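PDB 2J3V: C2 toxin component I from Clostridium botulinum, which is the enzymatic component of a binary toxin, an ADP-ribosyltransferase that modifies the actin of host cells. Local coordinates for residues 362-367 against 416-421; 217-222 against 293-298; 156-161 against 206-211. The protein carries 1 engineered substitution. All coordinates share one frame; numbering follows the deposited sequence.

Along the chain the contacts follow one another in series: interaction 3 closes before interaction 2 opens, and interaction 2 before interaction 1. Interaction 3 lies in the eight-stranded mixed sheet of the N-terminal half, about 29 Å from interaction 1 and 31 Å from interaction 2 between centres, without touching either. Interactions 1 and 2 have centres 15 Å apart and meet directly, because strands 295-301 and 363-369 are neighbours in the five-stranded sheet and R366 NE bridges to D220 OD2 at 2.8 Å. Residues 217-222, which follow strand 206-216 of the first sheet, lie against 295-301, an outer strand of the second within this chain, so interaction 2 sits where the two ADP-ribosyltransferase-like halves meet.

Interaction 1. Residues 362-367 against 416-421; sequences RFIFRL and MTQVVI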
loop_
_atom_site.group_PDB
_atom_site.type_symbol
_atom_site.label_atom_id
_atom_site.label_comp_id
_atom_site.label_asym_id
_atom_site.label_seq_id
_atom_site.Cartn_x
_atom_site.Cartn_y
_atom_site.Cartn_z
ATOM N N ARG A 362 -2.528 15.620 -2.919
ATOM C CA ARG A 362 -1.343 14.782 -2.763
ATOM C C ARG A 362 -1.251 13.938 -1.489
ATOM O O ARG A 362 -0.284 13.205 -1.303
ATOM C CB ARG A 362 -0.083 15.569 -3.014
ATOM C CG ARG A 362 0.221 16.519 -2.038
ATOM C CD ARG A 362 1.198 17.539 -2.594
ATOM N NE ARG A 362 0.471 18.650 -3.142
ATOM C CZ ARG A 362 0.985 19.551 -3.939
ATOM N NH1 ARG A 362 2.233 19.469 -4.277
ATOM N NH2 ARG A 362 0.235 20.526 -4.383
ATOM N N PHE A 363 -2.274 14.029 -0.652
ATOM C CA PHE A 363 -2.322 13.249 0.552
ATOM C C PHE A 363 -3.318 12.070 0.333
ATOM O O PHE A 363 -4.553 12.217 0.394
ATOM C CB PHE A 363 -2.657 14.128 1.752
ATOM C CG PHE A 363 -1.654 15.222 1.989
ATOM C CD1 PHE A 363 -1.785 16.471 1.353
ATOM C CD2 PHE A 363 -0.606 15.036 2.887
ATOM C CE1 PHE A 363 -0.879 17.477 1.576
ATOM C CE2 PHE A 363 0.311 16.054 3.126
ATOM C CZ PHE A 363 0.189 17.281 2.452
ATOM N N ILE A 364 -2.739 10.918 0.013
ATOM C CA ILE A 364 -3.548 9.766 -0.376
ATOM C C ILE A 364 -3.793 8.856 0.819
ATOM O O ILE A 364 -2.931 8.082 1.152
ATOM C CB ILE A 364 -2.846 8.935 -1.502
ATOM C CG1 ILE A 364 -2.328 9.843 -2.646
ATOM C CG2 ILE A 364 -3.806 7.915 -2.083
ATOM C CD1 ILE A 364 -1.121 9.230 -3.451
ATOM N N PHE A 365 -4.968 8.927 1.432
ATOM C CA PHE A 365 -5.399 7.902 2.418
ATOM C C PHE A 365 -5.757 6.566 1.792
ATOM O O PHE A 365 -6.681 6.462 0.977
ATOM C CB PHE A 365 -6.539 8.387 3.299
ATOM C CG PHE A 365 -6.103 9.388 4.342
ATOM C CD1 PHE A 365 -5.554 8.982 5.525
ATOM C CD2 PHE A 365 -6.308 10.748 4.147
ATOM C CE1 PHE A 365 -5.157 9.902 6.487
ATOM C CE2 PHE A 365 -5.887 11.672 5.093
ATOM C CZ PHE A 365 -5.314 11.240 6.272
ATOM N N ARG A 366 -4.942 5.562 2.152
ATOM C CA ARG A 366 -5.087 4.177 1.780
ATOM C C ARG A 366 -5.715 3.518 3.026
ATOM O O ARG A 366 -5.012 3.141 3.949
ATOM C CB ARG A 366 -3.684 3.595 1.475
ATOM C CG ARG A 366 -3.760 2.166 0.956
ATOM C CD ARG A 366 -2.571 1.671 0.186
ATOM N NE ARG A 366 -2.690 0.233 -0.119
ATOM C CZ ARG A 366 -2.150 -0.763 0.611
ATOM N NH1 ARG A 366 -1.425 -0.529 1.686
ATOM N NH2 ARG A 366 -2.289 -2.012 0.219
ATOM N N LEU A 367 -7.041 3.510 3.081
ATOM C CA LEU A 367 -7.808 3.143 4.277
ATOM C C LEU A 367 -8.135 1.660 4.249
ATOM O O LEU A 367 -8.743 1.173 3.293
ATOM C CB LEU A 367 -9.129 3.936 4.342
ATOM C CG LEU A 367 -9.007 5.453 4.182
ATOM C CD1 LEU A 367 -10.386 6.183 4.199
ATOM C CD2 LEU A 367 -8.131 5.949 5.325
ATOM N N MET A 416 4.298 14.877 -9.580
ATOM C CA MET A 416 4.120 15.489 -8.299
ATOM C C MET A 416 4.503 14.474 -7.198
ATOM O O MET A 416 4.091 13.295 -7.243
ATOM C CB MET A 416 2.674 15.915 -8.156
ATOM C CG MET A 416 2.365 16.558 -6.847
ATOM S SD MET A 416 0.741 17.290 -6.598
ATOM C CE MET A 416 0.445 17.959 -8.211
ATOM N N THR A 417 5.267 14.942 -6.207
ATOM C CA THR A 417 5.552 14.152 -5.025
ATOM C C THR A 417 4.296 14.128 -4.156
ATOM O O THR A 417 3.681 15.188 -3.845
ATOM C CB THR A 417 6.721 14.742 -4.292
ATOM O OG1 THR A 417 7.886 14.711 -5.143
ATOM C CG2 THR A 417 7.093 13.852 -3.039
ATOM N N GLN A 418 3.888 12.917 -3.797
ATOM C CA GLN A 418 2.670 12.667 -3.003
ATOM C C GLN A 418 2.979 11.610 -1.944
ATOM O O GLN A 418 4.048 11.024 -1.941
ATOM C CB GLN A 418 1.548 12.164 -3.924
ATOM C CG GLN A 418 1.263 13.091 -5.113
ATOM C CD GLN A 418 -0.044 12.860 -5.859
ATOM O OE1 GLN A 418 -0.575 11.732 -5.891
ATOM N NE2 GLN A 418 -0.564 13.941 -6.503
ATOM N N VAL A 419 2.043 11.389 -1.030
ATOM C CA VAL A 419 2.252 10.455 0.026
ATOM C C VAL A 419 1.077 9.521 0.134
ATOM O O VAL A 419 -0.057 9.978 0.152
ATOM C CB VAL A 419 2.582 11.124 1.409
ATOM C CG1 VAL A 419 3.927 11.846 1.345
ATOM C CG2 VAL A 419 1.462 12.028 1.920
ATOM N N VAL A 420 1.382 8.209 0.239
ATOM C CA VAL A 420 0.391 7.155 0.513
ATOM C C VAL A 420 0.350 6.886 1.999
ATOM O O VAL A 420 1.288 6.347 2.564
ATOM C CB VAL A 420 0.670 5.850 -0.275
ATOM C CG1 VAL A 420 -0.457 4.799 -0.047
ATOM C CG2 VAL A 420 0.760 6.154 -1.754
ATOM N N ILE A 421 -0.767 7.294 2.617
ATOM C CA ILE A 421 -0.995 7.200 4.033
ATOM C C ILE A 421 -1.836 5.950 4.382
ATOM O O ILE A 421 -3.030 5.960 4.282
ATOM C CB ILE A 421 -1.683 8.522 4.525
ATOM C CG1 ILE A 421 -0.882 9.788 4.052
ATOM C CG2 ILE A 421 -1.814 8.549 6.016
ATOM C CD1 ILE A 421 -1.638 11.050 4.380
HETATM O O HOH W 1 4.308 17.793 -4.069
#
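I364 gives and takes a backbone hydrogen bond across this contact: its N reaches V419 O at 2.8 Å, and I421 N reaches I364 O at 2.7 Å. On either side of this pair, V419 N donates to R362 O at 3.0 Å and R366 N to I421 O at 2.9 Å. R362 NH1 and T417 O are bridged by a water lying in the guanidinium plane. M416 SD sits over the centre of that guanidinium, 3.4 Å above its plane, and the two side chains cross at about a right angle. The chain of R362 bends at chi3 (92°), which turns the flat group over the sulfur. Q418 lays its CG against R362 CB, while its amide is held by R300 and the S359 carbonyl.

One residue bonding to two that flank its partner is the signature of parallel pairing, here between strands 363-369 and 414-426 inside the five-stranded mixed sheet of the C-terminal ADP-ribosyltransferase-like region. F363, V419, F365 and I421 line one face. I421 CD1 lies over the F365 ring, 4.2 Å from its centroid and 14° off the normal, a CH-pi contact, and I421 CG2 meets CE1 of that ring at 3.6 Å. V419 CG2 comes obliquely to F363 CD2, and F306 and F332 add their rings to F363. On the reverse face I364 CD1 touches V420 CG2, and V420 CG1 packs on CB and CD of R366, whose guanidinium runs on to a salt bridge with D422.

Interaction 2. Residues 217-222 against 293-298; sequences QELDFY and QTLIAY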
loop_
_atom_site.group_PDB
_atom_site.type_symbol
_atom_site.label_atom_id
_atom_site.label_comp_id
_atom_site.label_asym_id
_atom_site.label_seq_id
_atom_site.Cartn_x
_atom_site.Cartn_y
_atom_site.Cartn_z
ATOM N N GLN A 217 -1.811 -10.976 0.865
ATOM C CA GLN A 217 -2.347 -10.189 -0.244
ATOM C C GLN A 217 -3.589 -9.499 0.247
ATOM O O GLN A 217 -4.604 -10.109 0.371
ATOM C CB GLN A 217 -2.705 -11.067 -1.422
ATOM C CG GLN A 217 -1.556 -11.684 -2.047
ATOM C CD GLN A 217 -1.926 -12.587 -3.224
ATOM O OE1 GLN A 217 -2.381 -13.732 -3.027
ATOM N NE2 GLN A 217 -1.693 -12.094 -4.436
ATOM N N GLU A 218 -3.469 -8.229 0.557
ATOM C CA GLU A 218 -4.596 -7.437 1.003
ATOM C C GLU A 218 -5.428 -6.977 -0.193
ATOM O O GLU A 218 -4.903 -6.364 -1.129
ATOM C CB GLU A 218 -4.079 -6.240 1.811
ATOM C CG GLU A 218 -5.186 -5.440 2.497
ATOM C CD GLU A 218 -4.622 -4.368 3.397
ATOM O OE1 GLU A 218 -3.505 -3.854 3.112
ATOM O OE2 GLU A 218 -5.304 -4.087 4.397
ATOM N N LEU A 219 -6.732 -7.251 -0.153
ATOM C CA LEU A 219 -7.588 -6.895 -1.276
ATOM C C LEU A 219 -7.525 -5.363 -1.599
ATOM O O LEU A 219 -7.882 -4.548 -0.782
ATOM C CB LEU A 219 -9.036 -7.265 -0.988
ATOM C CG LEU A 219 -10.002 -7.057 -2.156
ATOM C CD1 LEU A 219 -9.510 -7.809 -3.403
ATOM C CD2 LEU A 219 -11.338 -7.539 -1.735
ATOM N N ASP A 220 -7.103 -5.023 -2.791
ATOM C CA ASP A 220 -6.765 -3.658 -3.099
ATOM C C ASP A 220 -6.770 -3.513 -4.614
ATOM O O ASP A 220 -6.093 -4.261 -5.299
ATOM C CB ASP A 220 -5.388 -3.335 -2.521
ATOM C CG ASP A 220 -5.013 -1.873 -2.587
ATOM O OD1 ASP A 220 -5.572 -1.078 -3.416
ATOM O OD2 ASP A 220 -4.099 -1.435 -1.844
ATOM N N PHE A 221 -7.495 -2.502 -5.124
ATOM C CA PHE A 221 -7.582 -2.338 -6.580
ATOM C C PHE A 221 -6.774 -1.182 -7.154
ATOM O O PHE A 221 -6.774 -0.970 -8.386
ATOM C CB PHE A 221 -9.071 -2.283 -7.012
ATOM C CG PHE A 221 -9.865 -3.483 -6.558
ATOM C CD1 PHE A 221 -9.723 -4.689 -7.200
ATOM C CD2 PHE A 221 -10.714 -3.416 -5.464
ATOM C CE1 PHE A 221 -10.430 -5.812 -6.737
ATOM C CE2 PHE A 221 -11.411 -4.523 -5.023
ATOM C CZ PHE A 221 -11.285 -5.703 -5.660
ATOM N N TYR A 222 -6.054 -0.468 -6.290
ATOM C CA TYR A 222 -5.190 0.635 -6.676
ATOM C C TYR A 222 -5.991 1.588 -7.574
ATOM O O TYR A 222 -7.123 1.962 -7.203
ATOM C CB TYR A 222 -3.825 0.136 -7.260
ATOM C CG TYR A 222 -3.158 -0.860 -6.307
ATOM C CD1 TYR A 222 -2.537 -0.432 -5.152
ATOM C CD2 TYR A 222 -3.223 -2.204 -6.534
ATOM C CE1 TYR A 222 -2.007 -1.291 -4.258
ATOM C CE2 TYR A 222 -2.619 -3.135 -5.627
ATOM C CZ TYR A 222 -2.033 -2.659 -4.473
ATOM O OH TYR A 222 -1.518 -3.561 -3.520
ATOM N N GLN A 293 -16.006 -7.876 3.830
ATOM C CA GLN A 293 -14.640 -8.380 4.006
ATOM C C GLN A 293 -13.667 -7.218 4.058
ATOM O O GLN A 293 -13.997 -6.083 3.767
ATOM C CB GLN A 293 -14.253 -9.288 2.855
ATOM C CG GLN A 293 -14.129 -8.520 1.511
ATOM C CD GLN A 293 -14.104 -9.423 0.298
ATOM O OE1 GLN A 293 -14.635 -9.083 -0.719
ATOM N NE2 GLN A 293 -13.483 -10.559 0.414
ATOM N N THR A 294 -12.449 -7.513 4.421
ATOM C CA THR A 294 -11.455 -6.501 4.562
ATOM C C THR A 294 -10.953 -6.043 3.186
ATOM O O THR A 294 -10.560 -6.856 2.365
ATOM C CB THR A 294 -10.360 -7.061 5.447
ATOM O OG1 THR A 294 -10.888 -7.166 6.780
ATOM C CG2 THR A 294 -9.123 -6.128 5.549
ATOM N N LEU A 295 -11.036 -4.734 2.924
ATOM C CA LEU A 295 -10.425 -4.174 1.757
ATOM C C LEU A 295 -9.978 -2.729 1.887
ATOM O O LEU A 295 -10.297 -2.056 2.855
ATOM C CB LEU A 295 -11.293 -4.342 0.517
ATOM C CG LEU A 295 -12.718 -3.828 0.329
ATOM C CD1 LEU A 295 -13.357 -3.154 1.467
ATOM C CD2 LEU A 295 -12.818 -3.053 -0.903
ATOM N N ILE A 296 -9.186 -2.327 0.888
ATOM C CA ILE A 296 -8.610 -1.014 0.765
ATOM C C ILE A 296 -9.478 -0.092 -0.097
ATOM O O ILE A 296 -9.876 -0.430 -1.204
ATOM C CB ILE A 296 -7.200 -1.100 0.126
ATOM C CG1 ILE A 296 -6.246 -1.853 1.051
ATOM C CG2 ILE A 296 -6.622 0.279 -0.180
ATOM C CD1 ILE A 296 -6.004 -1.182 2.393
ATOM N N ALA A 297 -9.704 1.085 0.432
ATOM C CA ALA A 297 -10.417 2.166 -0.235
ATOM C C ALA A 297 -9.605 3.452 -0.039
ATOM O O ALA A 297 -8.805 3.579 0.891
ATOM C CB ALA A 297 -11.767 2.297 0.301
ATOM N N TYR A 298 -9.783 4.387 -0.956
ATOM C CA TYR A 298 -8.900 5.526 -1.075
ATOM C C TYR A 298 -9.657 6.836 -0.888
ATOM O O TYR A 298 -10.778 6.988 -1.373
ATOM C CB TYR A 298 -8.279 5.541 -2.435
ATOM C CG TYR A 298 -7.257 4.470 -2.589
ATOM C CD1 TYR A 298 -5.976 4.628 -2.076
ATOM C CD2 TYR A 298 -7.579 3.254 -3.215
ATOM C CE1 TYR A 298 -5.017 3.640 -2.210
ATOM C CE2 TYR A 298 -6.607 2.233 -3.341
ATOM C CZ TYR A 298 -5.352 2.429 -2.812
ATOM O OH TYR A 298 -4.393 1.447 -2.925
HETATM O O HOH W 2 -7.962 -8.085 2.370
HETATM O O HOH W 3 -9.115 -0.438 -3.906
#
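D220 and Y298 meet at about a right angle, their carboxylate and ring planes 43° apart, and the Y298 hydroxyl donates to D220 OD1 at 2.8 Å. OD1 accepts on its syn lone pair, the side of OD2. The same oxygen takes a second bond, from Y222 N at 3.0 Å, on the anti side and 31° out of the carboxylate plane. It also lies 3.5 Å above the Y222 ring plane, offset toward the rim. With two donors on OD1 and a salt bridge from R366 on OD2, rotation of the carboxylate should be restricted. CG stands anti to the backbone N (chi1 -171°), which carries the D220 carboxylate toward I296 and Y298.

I296 supplies the apolar counterpart. Its CB and CG2 lie obliquely against the D220 carboxylate, and its CD1 approaches the carboxylate carbon of E218 at 3.6 Å, the two chains crossing nearly perpendicularly; E218 OE2 itself is salt-bridged to R368. L219 runs alongside L295, pointing the same way, with L219 CD2 3.9 Å from L295 CB. W229 of helix 227-234 packs on both leucines.

Between the backbones one direct bond forms, I296 N to L219 O at 3.1 Å. Water joins L219 N to T294 O, and another joins F221 N to I296 O. With the two segments running in broadly the same direction, this resembles parallel strand pairing with water in place of two direct bonds, although 217-222 is not a regular strand. The loop, which carries an Asx turn from D220 OD1 to Y222 N, thus runs beside strand 295-301, an edge strand of the five-stranded sheet within this chain.

Interaction 3. Residues 156-161 against 206-211; sequences INESVP and KDYILI
P161 O is met by two neighbouring groups of strand 206-216: I209 N donates a hydrogen bond at 2.9 Å, its N-H...O angle 158°, and the CA of Y208 adds a CA-H...O contact at 3.3 Å. This is the first rung of a parallel pairing that continues beyond the loop, since I209 and I211 bond to I163 in strand 162-168, next to 206-216 in the eight-stranded sheet. The approach to that strand is a type I beta turn from N157 to V160, closed by V160 N to N157 O.

Y208 fills the angle between turn and strand. With CG anti to the carbonyl carbon, beside the backbone N (chi1 -59°), the ring is placed against V160 O and I156: V160 O faces its edge in plane, 3.4 Å from CD2, and I156 CG2 packs obliquely on CE2 at 3.8 Å. The hydroxyl end reaches E158, passing close to its CA and CG. R116 engages both sides of the contact, through a cation-pi interaction with the Y208 ring and hydrogen bonds to the carbonyls of E158 and D207.

Farther out, K206 and E158 form an exposed salt bridge, their chains crossing at about a right angle. The modelled NZ to OE1 separation is implausibly short, so its exact geometry is doubtful. Within the turn, N157 OD1 accepts from S159 N at 3.2 Å, an Asx turn, and from S159 OG at 2.8 Å, both arriving from the same face of the amide, the hydroxyl 44° out of its plane.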
loop_
_atom_site.group_PDB
_atom_site.type_symbol
_atom_site.label_atom_id
_atom_site.label_comp_id
_atom_site.label_asym_id
_atom_site.label_seq_id
_atom_site.Cartn_x
_atom_site.Cartn_y
_atom_site.Cartn_z
ATOM N N ILE A 156 21.791 -9.443 3.255
ATOM C CA ILE A 156 21.500 -8.648 4.431
ATOM C C ILE A 156 22.411 -7.416 4.376
ATOM O O ILE A 156 23.630 -7.555 4.331
ATOM C CB ILE A 156 21.720 -9.487 5.688
ATOM C CG1 ILE A 156 20.665 -10.562 5.801
ATOM C CG2 ILE A 156 21.683 -8.655 6.996
ATOM C CD1 ILE A 156 20.931 -11.519 6.886
ATOM N N ASN A 157 21.817 -6.219 4.309
ATOM C CA ASN A 157 22.538 -4.961 4.522
ATOM C C ASN A 157 22.814 -4.726 6.024
ATOM O O ASN A 157 21.893 -4.552 6.819
ATOM C CB ASN A 157 21.701 -3.804 3.902
ATOM C CG ASN A 157 22.434 -2.484 3.897
ATOM O OD1 ASN A 157 23.312 -2.268 4.718
ATOM N ND2 ASN A 157 22.062 -1.581 2.980
ATOM N N GLU A 158 24.083 -4.739 6.425
ATOM C CA GLU A 158 24.471 -4.632 7.851
ATOM C C GLU A 158 24.058 -3.365 8.564
ATOM O O GLU A 158 23.851 -3.400 9.774
ATOM C CB GLU A 158 25.994 -4.831 8.064
ATOM C CG GLU A 158 26.404 -6.327 8.072
ATOM C CD GLU A 158 27.871 -6.589 7.714
ATOM O OE1 GLU A 158 28.755 -5.896 8.283
ATOM O OE2 GLU A 158 28.133 -7.518 6.875
ATOM N N SER A 159 23.922 -2.279 7.815
ATOM C CA SER A 159 23.462 -1.021 8.381
ATOM C C SER A 159 21.946 -0.994 8.609
ATOM O O SER A 159 21.457 -0.106 9.311
ATOM C CB SER A 159 23.894 0.125 7.469
ATOM O OG SER A 159 23.194 0.059 6.244
ATOM N N VAL A 160 21.201 -1.949 8.023
ATOM C CA VAL A 160 19.760 -2.066 8.225
ATOM C C VAL A 160 19.495 -3.043 9.402
ATOM O O VAL A 160 19.833 -4.210 9.332
ATOM C CB VAL A 160 19.037 -2.465 6.935
ATOM C CG1 VAL A 160 17.513 -2.650 7.197
ATOM C CG2 VAL A 160 19.247 -1.396 5.806
ATOM N N PRO A 161 18.989 -2.525 10.524
ATOM C CA PRO A 161 18.874 -3.327 11.757
ATOM C C PRO A 161 17.704 -4.261 11.903
ATOM O O PRO A 161 17.571 -4.802 12.981
ATOM C CB PRO A 161 18.855 -2.263 12.841
ATOM C CG PRO A 161 18.123 -1.124 12.183
ATOM C CD PRO A 161 18.656 -1.098 10.779
ATOM N N LYS A 206 27.138 -8.631 14.521
ATOM C CA LYS A 206 26.178 -7.507 14.636
ATOM C C LYS A 206 24.745 -7.945 15.036
ATOM O O LYS A 206 24.335 -9.091 14.728
ATOM C CB LYS A 206 26.142 -6.781 13.291
ATOM C CG LYS A 206 27.541 -6.422 12.735
ATOM C CD LYS A 206 27.577 -5.010 12.179
ATOM C CE LYS A 206 28.985 -4.564 11.713
ATOM N NZ LYS A 206 29.343 -5.375 10.513
ATOM N N ASP A 207 24.021 -7.056 15.736
ATOM C CA ASP A 207 22.654 -7.298 16.201
ATOM C C ASP A 207 21.572 -6.783 15.242
ATOM O O ASP A 207 21.652 -5.661 14.750
ATOM C CB ASP A 207 22.335 -6.552 17.494
ATOM C CG ASP A 207 22.938 -7.168 18.741
ATOM O OD1 ASP A 207 23.841 -8.036 18.643
ATOM O OD2 ASP A 207 22.544 -6.781 19.891
ATOM N N TYR A 208 20.504 -7.568 15.131
ATOM C CA TYR A 208 19.384 -7.321 14.242
ATOM C C TYR A 208 18.152 -7.749 14.988
ATOM O O TYR A 208 18.202 -8.658 15.829
ATOM C CB TYR A 208 19.482 -8.125 12.945
ATOM C CG TYR A 208 20.726 -7.892 12.097
ATOM C CD1 TYR A 208 21.891 -8.593 12.346
ATOM C CD2 TYR A 208 20.717 -6.990 11.044
ATOM C CE1 TYR A 208 23.046 -8.373 11.581
ATOM C CE2 TYR A 208 21.855 -6.758 10.269
ATOM C CZ TYR A 208 23.014 -7.469 10.534
ATOM O OH TYR A 208 24.166 -7.257 9.774
ATOM N N ILE A 209 17.043 -7.091 14.693
ATOM C CA ILE A 209 15.740 -7.665 14.937
ATOM C C ILE A 209 15.405 -8.506 13.710
ATOM O O ILE A 209 15.264 -8.011 12.602
ATOM C CB ILE A 209 14.643 -6.568 15.242
ATOM C CG1 ILE A 209 15.031 -5.803 16.507
ATOM C CG2 ILE A 209 13.273 -7.212 15.389
ATOM C CD1 ILE A 209 13.955 -4.966 17.088
ATOM N N LEU A 210 15.268 -9.799 13.944
ATOM C CA LEU A 210 14.843 -10.774 12.948
ATOM C C LEU A 210 13.339 -10.960 13.106
ATOM O O LEU A 210 12.830 -11.397 14.173
ATOM C CB LEU A 210 15.559 -12.089 13.172
ATOM C CG LEU A 210 15.119 -13.284 12.360
ATOM C CD1 LEU A 210 15.355 -12.978 10.876
ATOM C CD2 LEU A 210 15.882 -14.567 12.812
ATOM N N ILE A 211 12.625 -10.661 12.028
ATOM C CA ILE A 211 11.170 -10.733 12.007
ATOM C C ILE A 211 10.756 -11.856 11.128
ATOM O O ILE A 211 11.224 -11.931 9.965
ATOM C CB ILE A 211 10.620 -9.446 11.414
ATOM C CG1 ILE A 211 11.090 -8.292 12.264
ATOM C CG2 ILE A 211 9.073 -9.529 11.300
ATOM C CD1 ILE A 211 10.683 -6.894 11.678
#